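Local coordinates for CELL WALL surface anchor family protein (Streptococcus pneumoniae, PDB 2WW8), which serves as the adhesin of the pneumococcal pilus, probably fastening the bacterium to host cells through a domain resembling those of integrins, at residues A[52-57]-A[727-732]; A[60-65]-A[105-110]; A[224-229]-A[376-381]; A[322-327]-A[368-373]. One frame throughout, in Å; residues are numbered along the deposited sequence.

Interaction 1. Residues A[52-57]-A[727-732]; sequences IKETGE and ITISKE
I52 lays its CG2 methyl alongside CD1 of I729, 3.8 Å away, both side chains pointing the same way from a parallel pair of strands in a prealbumin-like domain. Strands 48-55 and 724-730 are the two middle strands of a four-stranded mixed sheet, so the domain is completed by chain returning after some 670 residues. Pairing runs from I52 beside I727 to T55 beside S730, and four backbone bonds lock it. K53 N gives to I727 O, and I729 N returns to K53 O at 2.7 Å, almost straight (172° at the hydrogen). T55, two residues on, repeats the alternation, its N giving to I729 O and its O taking K731 N at 2.9 Å. On the face of I52 and I729, which packs on F67 of strand 66-71, E54 is buried. Its chain bends at chi2 (-148°) and crosses K731 obliquely, so that OE1 of E54 lies 3.2 Å from CD of K731, against the aliphatic part of the lysine. The charges themselves do not meet: E54 OE2 and K731 NZ stay 4.4 Å apart. E103, close to E54 OE2 and weakly paired with K731, may raise the proton affinity of this carboxylate. On the reverse face T55 CG2 meets T728 CG2 at 4.2 Å, and T55 OG1 stands 3.6 Å from S730 OG.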
loop_
_atom_site.group_PDB
_atom_site.type_symbol
_atom_site.label_atom_id
_atom_site.label_comp_id
_atom_site.label_asym_id
_atom_site.label_seq_id
_atom_site.Cartn_x
_atom_site.Cartn_y
_atom_site.Cartn_z
ATOM N N ILE A 52 -25.635 4.138 -39.803
ATOM C CA ILE A 52 -26.174 5.196 -40.677
ATOM C C ILE A 52 -27.548 5.680 -40.230
ATOM O O ILE A 52 -28.467 4.885 -40.041
ATOM C CB ILE A 52 -26.283 4.825 -42.169
ATOM C CG1 ILE A 52 -24.996 4.201 -42.720
ATOM C CG2 ILE A 52 -26.546 6.086 -42.975
ATOM C CD1 ILE A 52 -24.999 2.673 -42.755
ATOM N N LYS A 53 -27.646 6.991 -40.044
ATOM C CA LYS A 53 -28.895 7.682 -39.747
ATOM C C LYS A 53 -29.323 8.447 -40.999
ATOM O O LYS A 53 -28.453 8.964 -41.721
ATOM C CB LYS A 53 -28.736 8.706 -38.618
ATOM C CG LYS A 53 -28.651 8.121 -37.224
ATOM C CD LYS A 53 -28.711 9.218 -36.178
ATOM C CE LYS A 53 -28.915 8.584 -34.819
ATOM N NZ LYS A 53 -29.499 9.590 -33.890
ATOM N N GLU A 54 -30.644 8.508 -41.219
ATOM C CA GLU A 54 -31.258 9.349 -42.262
ATOM C C GLU A 54 -32.248 10.371 -41.699
ATOM O O GLU A 54 -33.161 10.016 -40.940
ATOM C CB GLU A 54 -31.907 8.491 -43.343
ATOM C CG GLU A 54 -30.956 7.474 -43.976
ATOM C CD GLU A 54 -31.269 7.205 -45.439
ATOM O OE1 GLU A 54 -32.425 7.484 -45.845
ATOM O OE2 GLU A 54 -30.369 6.718 -46.166
ATOM N N THR A 55 -32.040 11.641 -42.047
ATOM C CA THR A 55 -33.017 12.687 -41.717
ATOM C C THR A 55 -33.724 13.298 -42.951
ATOM O O THR A 55 -33.263 13.159 -44.090
ATOM C CB THR A 55 -32.410 13.820 -40.849
ATOM O OG1 THR A 55 -31.405 14.518 -41.606
ATOM C CG2 THR A 55 -31.868 13.268 -39.520
ATOM N N GLY A 56 -34.841 13.983 -42.717
ATOM C CA GLY A 56 -35.612 14.619 -43.782
ATOM C C GLY A 56 -36.237 15.904 -43.274
ATOM O O GLY A 56 -35.511 16.781 -42.802
ATOM N N GLU A 57 -37.569 15.985 -43.375
ATOM C CA GLU A 57 -38.422 17.118 -42.969
ATOM C C GLU A 57 -37.848 18.075 -41.919
ATOM O O GLU A 57 -38.088 17.890 -40.718
ATOM C CB GLU A 57 -39.797 16.610 -42.499
ATOM C CG GLU A 57 -40.999 17.498 -42.880
ATOM C CD GLU A 57 -41.200 17.668 -44.393
ATOM O OE1 GLU A 57 -40.337 17.213 -45.181
ATOM O OE2 GLU A 57 -42.221 18.263 -44.814
ATOM N N ILE A 727 -22.628 7.980 -39.794
ATOM C CA ILE A 727 -23.030 8.890 -40.873
ATOM C C ILE A 727 -24.488 9.317 -40.746
ATOM O O ILE A 727 -25.381 8.491 -40.546
ATOM C CB ILE A 727 -22.884 8.321 -42.279
ATOM C CG1 ILE A 727 -21.469 7.814 -42.504
ATOM C CG2 ILE A 727 -23.103 9.448 -43.268
ATOM C CD1 ILE A 727 -21.446 6.450 -43.131
ATOM N N THR A 728 -24.698 10.625 -40.845
ATOM C CA THR A 728 -26.030 11.182 -40.953
ATOM C C THR A 728 -26.243 11.613 -42.412
ATOM O O THR A 728 -25.477 12.404 -42.986
ATOM C CB THR A 728 -26.303 12.284 -39.915
ATOM O OG1 THR A 728 -26.181 11.702 -38.615
ATOM C CG2 THR A 728 -27.729 12.851 -40.056
ATOM N N ILE A 729 -27.273 11.029 -43.012
ATOM C CA ILE A 729 -27.669 11.416 -44.371
ATOM C C ILE A 729 -28.907 12.295 -44.355
ATOM O O ILE A 729 -29.968 11.896 -43.866
ATOM C CB ILE A 729 -27.833 10.231 -45.319
ATOM C CG1 ILE A 729 -26.441 9.743 -45.740
ATOM C CG2 ILE A 729 -28.597 10.679 -46.557
ATOM C CD1 ILE A 729 -26.398 8.282 -46.117
ATOM N N SER A 730 -28.706 13.508 -44.862
ATOM C CA SER A 730 -29.810 14.403 -45.192
ATOM C C SER A 730 -30.455 14.040 -46.536
ATOM O O SER A 730 -29.856 14.181 -47.601
ATOM C CB SER A 730 -29.327 15.851 -45.188
ATOM O OG SER A 730 -29.189 16.259 -43.847
ATOM N N LYS A 731 -31.690 13.565 -46.487
ATOM C CA LYS A 731 -32.336 13.076 -47.701
ATOM C C LYS A 731 -33.207 14.180 -48.335
ATOM O O LYS A 731 -33.739 15.036 -47.607
ATOM C CB LYS A 731 -33.094 11.792 -47.343
ATOM C CG LYS A 731 -32.236 10.530 -47.255
ATOM C CD LYS A 731 -32.646 9.462 -48.302
ATOM C CE LYS A 731 -31.869 9.474 -49.631
ATOM N NZ LYS A 731 -30.361 9.431 -49.601
ATOM N N GLU A 732 -33.324 14.192 -49.669
ATOM C CA GLU A 732 -34.221 15.144 -50.366
ATOM C C GLU A 732 -35.580 14.497 -50.653
ATOM O O GLU A 732 -35.654 13.442 -51.292
ATOM C CB GLU A 732 -33.664 15.695 -51.700
ATOM C CG GLU A 732 -32.154 15.962 -51.804
ATOM C CD GLU A 732 -31.714 17.325 -51.257
ATOM O OE1 GLU A 732 -32.254 18.363 -51.708
ATOM O OE2 GLU A 732 -30.803 17.366 -50.385
#

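Interaction 2. Residues A[60-65]-A[105-110]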
loop_
_atom_site.group_PDB
_atom_site.type_symbol
_atom_site.label_atom_id
_atom_site.label_comp_id
_atom_site.label_asym_id
_atom_site.label_seq_id
_atom_site.Cartn_x
_atom_site.Cartn_y
_atom_site.Cartn_z
ATOM N N ALA A 60 -36.336 15.676 -38.959
ATOM C CA ALA A 60 -36.878 14.477 -38.310
ATOM C C ALA A 60 -36.243 13.179 -38.821
ATOM O O ALA A 60 -35.757 13.103 -39.952
ATOM C CB ALA A 60 -38.399 14.423 -38.429
ATOM N N LEU A 61 -36.237 12.158 -37.967
ATOM C CA LEU A 61 -35.561 10.892 -38.273
ATOM C C LEU A 61 -36.427 9.993 -39.144
ATOM O O LEU A 61 -37.632 9.904 -38.915
ATOM C CB LEU A 61 -35.182 10.158 -36.986
ATOM C CG LEU A 61 -33.867 10.669 -36.386
ATOM C CD1 LEU A 61 -33.976 10.870 -34.871
ATOM C CD2 LEU A 61 -32.694 9.773 -36.771
ATOM N N LEU A 62 -35.795 9.340 -40.119
ATOM C CA LEU A 62 -36.462 8.528 -41.149
ATOM C C LEU A 62 -36.295 7.016 -40.936
ATOM O O LEU A 62 -35.171 6.527 -40.718
ATOM C CB LEU A 62 -35.867 8.854 -42.525
ATOM C CG LEU A 62 -36.347 9.902 -43.528
ATOM C CD1 LEU A 62 -36.919 11.133 -42.858
ATOM C CD2 LEU A 62 -35.198 10.245 -44.471
ATOM N N GLY A 63 -37.402 6.277 -41.022
ATOM C CA GLY A 63 -37.380 4.817 -40.896
ATOM C C GLY A 63 -37.297 4.099 -42.232
ATOM O O GLY A 63 -37.434 4.715 -43.294
ATOM N N ASP A 64 -37.048 2.793 -42.177
ATOM C CA ASP A 64 -37.260 1.896 -43.320
ATOM C C ASP A 64 -36.270 1.965 -44.500
ATOM O O ASP A 64 -36.481 1.300 -45.516
ATOM C CB ASP A 64 -38.724 1.956 -43.811
ATOM C CG ASP A 64 -39.756 1.672 -42.706
ATOM O OD1 ASP A 64 -39.369 1.225 -41.607
ATOM O OD2 ASP A 64 -40.978 1.880 -42.912
ATOM N N ALA A 65 -35.194 2.741 -44.378
ATOM C CA ALA A 65 -34.106 2.730 -45.370
ATOM C C ALA A 65 -33.318 1.406 -45.397
ATOM O O ALA A 65 -33.288 0.676 -44.396
ATOM C CB ALA A 65 -33.167 3.923 -45.156
ATOM N N GLN A 105 -32.465 0.740 -51.023
ATOM C CA GLN A 105 -33.679 1.546 -51.136
ATOM C C GLN A 105 -33.722 2.671 -50.085
ATOM O O GLN A 105 -33.308 2.456 -48.949
ATOM C CB GLN A 105 -34.937 0.666 -51.139
ATOM C CG GLN A 105 -35.402 0.127 -49.798
ATOM C CD GLN A 105 -36.734 -0.602 -49.907
ATOM O OE1 GLN A 105 -36.988 -1.311 -50.878
ATOM N NE2 GLN A 105 -37.585 -0.444 -48.900
ATOM N N PRO A 106 -34.174 3.881 -50.473
ATOM C CA PRO A 106 -34.438 5.015 -49.567
ATOM C C PRO A 106 -35.804 4.898 -48.875
ATOM O O PRO A 106 -36.603 4.068 -49.312
ATOM C CB PRO A 106 -34.425 6.222 -50.514
ATOM C CG PRO A 106 -34.870 5.675 -51.826
ATOM C CD PRO A 106 -34.308 4.272 -51.893
ATOM N N PRO A 107 -36.088 5.702 -47.826
ATOM C CA PRO A 107 -37.437 5.688 -47.233
ATOM C C PRO A 107 -38.491 6.139 -48.237
ATOM O O PRO A 107 -38.146 6.796 -49.226
ATOM C CB PRO A 107 -37.362 6.711 -46.094
ATOM C CG PRO A 107 -35.907 6.943 -45.835
ATOM C CD PRO A 107 -35.188 6.640 -47.126
ATOM N N VAL A 108 -39.752 5.782 -47.998
ATOM C CA VAL A 108 -40.829 6.183 -48.904
ATOM C C VAL A 108 -41.019 7.696 -48.783
ATOM O O VAL A 108 -41.075 8.228 -47.670
ATOM C CB VAL A 108 -42.139 5.373 -48.690
ATOM C CG1 VAL A 108 -42.001 3.977 -49.321
ATOM C CG2 VAL A 108 -42.530 5.278 -47.209
ATOM N N GLY A 109 -41.087 8.380 -49.927
ATOM C CA GLY A 109 -41.156 9.843 -49.966
ATOM C C GLY A 109 -39.871 10.539 -50.391
ATOM O O GLY A 109 -39.925 11.681 -50.847
ATOM N N TYR A 110 -38.731 9.859 -50.259
ATOM C CA TYR A 110 -37.399 10.454 -50.409
ATOM C C TYR A 110 -36.614 9.969 -51.640
ATOM O O TYR A 110 -36.671 8.794 -52.007
ATOM C CB TYR A 110 -36.598 10.316 -49.081
ATOM C CG TYR A 110 -37.200 11.204 -48.002
ATOM C CD1 TYR A 110 -36.737 12.512 -47.792
ATOM C CD2 TYR A 110 -38.291 10.760 -47.242
ATOM C CE1 TYR A 110 -37.342 13.350 -46.842
ATOM C CE2 TYR A 110 -38.893 11.577 -46.278
ATOM C CZ TYR A 110 -38.416 12.872 -46.085
ATOM O OH TYR A 110 -39.030 13.665 -45.140
#
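L62 sets its CD2 methyl over the centre of the Y110 ring, 4.1 Å from the centroid and only 7° off the ring normal, a CH-pi contact between two loops at one end of the prealbumin-like domain. The first loop carries the chain from strand 48-55 to strand 66-71; the second joins strands 97-105 and 116-121. The same CD2 of L62 also touches CG of P107 at 3.6 Å, the leucine crossing the pyrrolidine at about a right angle, while its other branch, CD1, reaches the phenol end of the ring, 4.0 Å from CZ of Y110. Leucine is thus wedged between an aromatic face and a proline. P107 is enclosed further along the loop: its CB rests 3.4 Å from the carbonyl O of G63, and its CD lies 3.9 Å from CB of A65. At A65 the contact passes to the backbone, with A65 CA 3.7 Å from Q105 O.

What places ring and proline together is a type II turn from P107 to Y110, closed by Y110 N to P107 O at 3.3 Å, with G109 taking a positive phi (105°). On the other side, backbone bonds of L62 to E54 and of A65 to T82 hold the first loop, and Q105 is tied likewise to V66. The ring is pinned at its far end as well, since Y110 OH accepts the backbone N-H of E57.

Interaction 3. Residues A[224-229]-A[376-381]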
loop_
_atom_site.group_PDB
_atom_site.type_symbol
_atom_site.label_atom_id
_atom_site.label_comp_id
_atom_site.label_asym_id
_atom_site.label_seq_id
_atom_site.Cartn_x
_atom_site.Cartn_y
_atom_site.Cartn_z
ATOM N N PRO A 224 23.530 -20.754 15.576
ATOM C CA PRO A 224 22.609 -19.678 15.875
ATOM C C PRO A 224 22.920 -19.163 17.281
ATOM O O PRO A 224 23.784 -19.725 17.977
ATOM C CB PRO A 224 21.250 -20.362 15.758
ATOM C CG PRO A 224 21.522 -21.680 16.371
ATOM C CD PRO A 224 22.880 -22.063 15.783
ATOM N N LEU A 225 22.230 -18.086 17.650
ATOM C CA LEU A 225 22.398 -17.452 18.975
ATOM C C LEU A 225 21.295 -17.804 19.946
ATOM O O LEU A 225 20.133 -17.828 19.563
ATOM C CB LEU A 225 22.333 -15.930 18.830
ATOM C CG LEU A 225 23.311 -15.318 17.816
ATOM C CD1 LEU A 225 23.009 -13.814 17.730
ATOM C CD2 LEU A 225 24.778 -15.545 18.239
ATOM N N ASP A 226 21.669 -18.047 21.202
ATOM C CA ASP A 226 20.782 -18.175 22.354
ATOM C C ASP A 226 21.178 -17.027 23.302
ATOM O O ASP A 226 22.270 -17.020 23.873
ATOM C CB ASP A 226 20.945 -19.545 23.082
ATOM C CG ASP A 226 20.151 -20.685 22.410
ATOM O OD1 ASP A 226 19.120 -20.448 21.740
ATOM O OD2 ASP A 226 20.605 -21.848 22.491
ATOM N N VAL A 227 20.280 -16.077 23.488
ATOM C CA VAL A 227 20.606 -14.808 24.106
ATOM C C VAL A 227 19.709 -14.540 25.324
ATOM O O VAL A 227 18.498 -14.637 25.234
ATOM C CB VAL A 227 20.431 -13.630 23.104
ATOM C CG1 VAL A 227 20.885 -12.358 23.761
ATOM C CG2 VAL A 227 21.219 -13.900 21.759
ATOM N N VAL A 228 20.316 -14.183 26.459
ATOM C CA VAL A 228 19.513 -13.658 27.569
ATOM C C VAL A 228 19.811 -12.142 27.713
ATOM O O VAL A 228 20.969 -11.699 27.699
ATOM C CB VAL A 228 19.905 -14.329 28.894
ATOM C CG1 VAL A 228 19.079 -13.693 30.087
ATOM C CG2 VAL A 228 19.681 -15.907 28.790
ATOM N N ILE A 229 18.760 -11.351 27.840
ATOM C CA ILE A 229 18.959 -9.901 28.151
ATOM C C ILE A 229 18.646 -9.659 29.619
ATOM O O ILE A 229 17.568 -10.065 30.065
ATOM C CB ILE A 229 18.058 -9.043 27.294
ATOM C CG1 ILE A 229 18.492 -9.236 25.858
ATOM C CG2 ILE A 229 18.083 -7.552 27.747
ATOM C CD1 ILE A 229 17.605 -8.554 24.848
ATOM N N GLN A 376 22.749 -27.092 22.373
ATOM C CA GLN A 376 24.136 -27.550 22.402
ATOM C C GLN A 376 25.070 -26.773 21.437
ATOM O O GLN A 376 26.146 -26.307 21.824
ATOM C CB GLN A 376 24.201 -29.053 22.104
ATOM C CG GLN A 376 25.685 -29.556 22.103
ATOM C CD GLN A 376 25.842 -31.028 21.782
ATOM O OE1 GLN A 376 26.391 -31.369 20.730
ATOM N NE2 GLN A 376 25.360 -31.916 22.662
ATOM N N ASN A 377 24.637 -26.669 20.196
ATOM C CA ASN A 377 25.340 -25.953 19.155
ATOM C C ASN A 377 24.730 -24.584 18.924
ATOM O O ASN A 377 23.884 -24.420 18.018
ATOM C CB ASN A 377 25.127 -26.685 17.832
ATOM C CG ASN A 377 25.624 -28.120 17.897
ATOM O OD1 ASN A 377 26.802 -28.334 18.168
ATOM N ND2 ASN A 377 24.720 -29.102 17.718
ATOM N N SER A 378 25.112 -23.650 19.774
ATOM C CA SER A 378 24.635 -22.276 19.723
ATOM C C SER A 378 25.706 -21.429 20.396
ATOM O O SER A 378 26.491 -21.934 21.243
ATOM C CB SER A 378 23.274 -22.098 20.399
ATOM O OG SER A 378 23.337 -22.164 21.821
ATOM N N GLN A 379 25.730 -20.156 19.994
ATOM C CA GLN A 379 26.586 -19.205 20.641
ATOM C C GLN A 379 25.753 -18.580 21.767
ATOM O O GLN A 379 24.682 -18.040 21.488
ATOM C CB GLN A 379 26.920 -18.091 19.660
ATOM C CG GLN A 379 28.006 -17.145 20.241
ATOM C CD GLN A 379 28.696 -16.280 19.145
ATOM O OE1 GLN A 379 28.375 -16.384 17.945
ATOM N NE2 GLN A 379 29.634 -15.394 19.571
ATOM N N LYS A 380 26.229 -18.647 23.002
ATOM C CA LYS A 380 25.385 -18.242 24.162
ATOM C C LYS A 380 25.821 -16.854 24.605
ATOM O O LYS A 380 27.009 -16.621 24.797
ATOM C CB LYS A 380 25.488 -19.254 25.317
ATOM C CG LYS A 380 24.876 -20.605 24.872
ATOM C CD LYS A 380 25.703 -21.807 25.228
ATOM C CE LYS A 380 25.159 -23.135 24.742
ATOM N NZ LYS A 380 25.689 -23.738 23.471
ATOM N N VAL A 381 24.874 -15.913 24.702
ATOM C CA VAL A 381 25.183 -14.501 24.887
ATOM C C VAL A 381 24.328 -13.940 26.023
ATOM O O VAL A 381 23.160 -14.286 26.126
ATOM C CB VAL A 381 24.912 -13.719 23.562
ATOM C CG1 VAL A 381 25.316 -12.192 23.641
ATOM C CG2 VAL A 381 25.656 -14.423 22.367
#
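K380 NZ is gripped by three backbone carbonyls: S378 O at 3.0 Å, R375 O, and Q376 O in a weaker bond. The lysine chain, bent at chi2 (135°), folds back over the loop that precedes its own strand, where the partly negative carbonyl oxygens probably stabilise its charge. Across the pair, the buried carboxylate of D226 is held almost as well. Its OD1 takes salt bridges from R375 and R269, which should keep it ionised, and its OD2 lies 2.8 Å from S378 OG in a hydrogen bond whose proton R375 O also competes for.

The backbones run parallel. Q379 N gives to P224 O at 2.8 Å, D226 N to Q379 O at 3.0 Å from 27° above the carbonyl plane, V381 N to D226 O, and V228 N to V381 O. On the face opposite D226, L225 and Q379 lie side by side, with CD2 of L225 3.6 Å from CB of Q379; the extended glutamine chain carries NE2 on to D533. Further along, V227 CG2 packs on V381 CB at 4.1 Å.

Strands 225-232 and 379-386 are inner neighbours in a five-stranded parallel sheet, the core of a von Willebrand factor A-like, integrin I-type domain, and they run toward the magnesium site of S234, S236 and D387, its metal-ion-dependent adhesion site.

Interaction 4. Residues A[322-327]-A[368-373]; sequences LKLTND and EILTQQ
Q373 has CG beside its backbone N and anti to the carbonyl carbon (chi1 -52°), and the chain then runs extended, with the amide turned by 42° at chi3. These torsions lift the amide from the last turn of helix 359-373 to a corner of the chain at K323, where both its ends are used. NE2 of Q373 gives to L322 O at 3.1 Å, nearly straight (167°), in the carbonyl plane and on a lone pair. OE1 of Q373 takes the N-H of L324 at 3.0 Å, this donor standing above the amide plane. The two bonds straddle K323, whose CA comes within 3.4 Å of the same OE1. A water completes the grip by donating both to OE1 of Q373, at 2.8 Å, and to L324 O, at 2.9 Å.

Next to these polar bonds the contact is apolar. L324 points toward the helix, its CG 3.8 Å from CG2 of I369 and its CD1 3.9 Å from CB of Q373. L322 crosses I369 at about a right angle and meets it tip to tip, CD2 of L322 lying 4.1 Å from CD1 of I369. L324 also rests on A271 of strand 269-275, and I369 on V228, so this layer packs the 322-324 corner against both helix 359-373 and the parallel sheet of the von Willebrand factor A-like domain.

Because NE2 faces a carbonyl and OE1 faces an N-H, only one orientation of the amide satisfies both, and this neutral clasp needs no ionised side chain.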
loop_
_atom_site.group_PDB
_atom_site.type_symbol
_atom_site.label_atom_id
_atom_site.label_comp_id
_atom_site.label_asym_id
_atom_site.label_seq_id
_atom_site.Cartn_x
_atom_site.Cartn_y
_atom_site.Cartn_z
ATOM N N LEU A 322 11.045 -15.702 30.942
ATOM C CA LEU A 322 12.140 -16.534 31.447
ATOM C C LEU A 322 12.322 -17.810 30.605
ATOM O O LEU A 322 12.783 -18.819 31.139
ATOM C CB LEU A 322 11.875 -16.971 32.887
ATOM C CG LEU A 322 11.891 -15.785 33.841
ATOM C CD1 LEU A 322 11.423 -16.109 35.283
ATOM C CD2 LEU A 322 13.174 -14.965 33.784
ATOM N N LYS A 323 11.941 -17.761 29.329
ATOM C CA LYS A 323 12.054 -18.873 28.396
ATOM C C LYS A 323 12.693 -18.395 27.072
ATOM O O LYS A 323 12.238 -17.383 26.452
ATOM C CB LYS A 323 10.652 -19.414 28.179
ATOM C CG LYS A 323 10.579 -20.787 27.529
ATOM C CD LYS A 323 9.151 -21.148 27.088
ATOM C CE LYS A 323 8.929 -20.866 25.610
ATOM N NZ LYS A 323 7.474 -20.745 25.324
ATOM N N LEU A 324 13.802 -19.053 26.684
ATOM C CA LEU A 324 14.457 -18.818 25.377
ATOM C C LEU A 324 13.432 -19.165 24.315
ATOM O O LEU A 324 12.857 -20.271 24.349
ATOM C CB LEU A 324 15.667 -19.749 25.190
ATOM C CG LEU A 324 16.918 -19.231 25.903
ATOM C CD1 LEU A 324 17.986 -20.291 25.720
ATOM C CD2 LEU A 324 17.303 -17.884 25.340
ATOM N N THR A 325 13.166 -18.258 23.376
ATOM C CA THR A 325 12.091 -18.491 22.414
ATOM C C THR A 325 12.456 -17.870 21.060
ATOM O O THR A 325 13.107 -16.819 21.050
ATOM C CB THR A 325 10.725 -17.892 22.854
ATOM O OG1 THR A 325 9.706 -18.221 21.892
ATOM C CG2 THR A 325 10.721 -16.380 22.947
ATOM N N ASN A 326 11.994 -18.468 19.957
ATOM C CA ASN A 326 12.037 -17.820 18.639
ATOM C C ASN A 326 10.652 -17.806 17.989
ATOM O O ASN A 326 10.485 -17.544 16.792
ATOM C CB ASN A 326 13.056 -18.504 17.715
ATOM C CG ASN A 326 12.651 -19.952 17.387
ATOM O OD1 ASN A 326 11.694 -20.475 17.937
ATOM N ND2 ASN A 326 13.351 -20.586 16.459
ATOM N N ASP A 327 9.634 -18.116 18.782
ATOM C CA ASP A 327 8.284 -18.098 18.213
ATOM C C ASP A 327 7.828 -16.615 18.099
ATOM O O ASP A 327 7.916 -15.871 19.075
ATOM C CB ASP A 327 7.356 -18.864 19.176
ATOM C CG ASP A 327 5.884 -18.649 18.842
ATOM O OD1 ASP A 327 5.269 -17.637 19.265
ATOM O OD2 ASP A 327 5.360 -19.507 18.118
ATOM N N GLU A 368 21.211 -19.885 34.738
ATOM C CA GLU A 368 20.185 -20.927 34.804
ATOM C C GLU A 368 19.450 -21.134 33.481
ATOM O O GLU A 368 19.329 -22.269 32.986
ATOM C CB GLU A 368 19.165 -20.619 35.932
ATOM C CG GLU A 368 17.997 -21.559 36.010
ATOM C CD GLU A 368 17.109 -21.251 37.246
ATOM O OE1 GLU A 368 17.148 -20.169 37.884
ATOM O OE2 GLU A 368 16.358 -22.150 37.642
ATOM N N ILE A 369 18.952 -20.052 32.891
ATOM C CA ILE A 369 18.285 -20.147 31.593
ATOM C C ILE A 369 19.192 -20.774 30.519
ATOM O O ILE A 369 18.763 -21.674 29.812
ATOM C CB ILE A 369 17.755 -18.770 31.116
ATOM C CG1 ILE A 369 16.630 -18.359 32.081
ATOM C CG2 ILE A 369 17.351 -18.799 29.611
ATOM C CD1 ILE A 369 16.213 -16.944 31.846
ATOM N N LEU A 370 20.408 -20.267 30.364
ATOM C CA LEU A 370 21.336 -20.816 29.327
ATOM C C LEU A 370 21.729 -22.258 29.652
ATOM O O LEU A 370 21.694 -23.121 28.768
ATOM C CB LEU A 370 22.545 -19.906 29.263
ATOM C CG LEU A 370 22.278 -18.545 28.631
ATOM C CD1 LEU A 370 23.478 -17.663 28.900
ATOM C CD2 LEU A 370 21.973 -18.702 27.058
ATOM N N THR A 371 22.014 -22.546 30.927
ATOM C CA THR A 371 22.356 -23.911 31.295
ATOM C C THR A 371 21.192 -24.875 30.955
ATOM O O THR A 371 21.371 -25.978 30.423
ATOM C CB THR A 371 22.835 -23.979 32.792
ATOM O OG1 THR A 371 24.061 -23.222 32.911
ATOM C CG2 THR A 371 23.167 -25.448 33.132
ATOM N N GLN A 372 19.983 -24.472 31.331
ATOM C CA GLN A 372 18.848 -25.388 31.244
ATOM C C GLN A 372 18.235 -25.406 29.861
ATOM O O GLN A 372 17.761 -26.451 29.436
ATOM C CB GLN A 372 17.778 -25.012 32.248
ATOM C CG GLN A 372 18.310 -25.356 33.640
ATOM C CD GLN A 372 17.241 -25.096 34.642
ATOM O OE1 GLN A 372 16.134 -24.707 34.256
ATOM N NE2 GLN A 372 17.540 -25.282 35.918
ATOM N N GLN A 373 18.271 -24.276 29.163
ATOM C CA GLN A 373 17.478 -24.182 27.923
ATOM C C GLN A 373 18.275 -23.966 26.626
ATOM O O GLN A 373 17.708 -24.186 25.570
ATOM C CB GLN A 373 16.462 -23.062 28.039
ATOM C CG GLN A 373 15.569 -23.156 29.333
ATOM C CD GLN A 373 14.658 -21.918 29.374
ATOM O OE1 GLN A 373 14.118 -21.522 28.339
ATOM N NE2 GLN A 373 14.486 -21.316 30.508
HETATM O O HOH W 1 12.949 -22.602 26.030
#

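Following the chain, interaction 1 opens first, at 52-57, and closes last, at 727-732, so the other three contacts all fall within its span. Interaction 2 closes a short loop, from 60-65 to 105-110, before interaction 3 opens at 224-229. Interaction 4 then joins 322-327 to 368-373 and is complete just before interaction 3 closes at 376-381; none of the four cross. Interactions 1 and 2 touch, through E54 and L62 among others; the first pairs the middle strands of one prealbumin-like sheet, the second two loops. Interactions 3 and 4 also touch, at V228 with I369 and L370, in the von Willebrand factor A-like domain. The centres of interactions 1 and 3 lie about 90 Å apart.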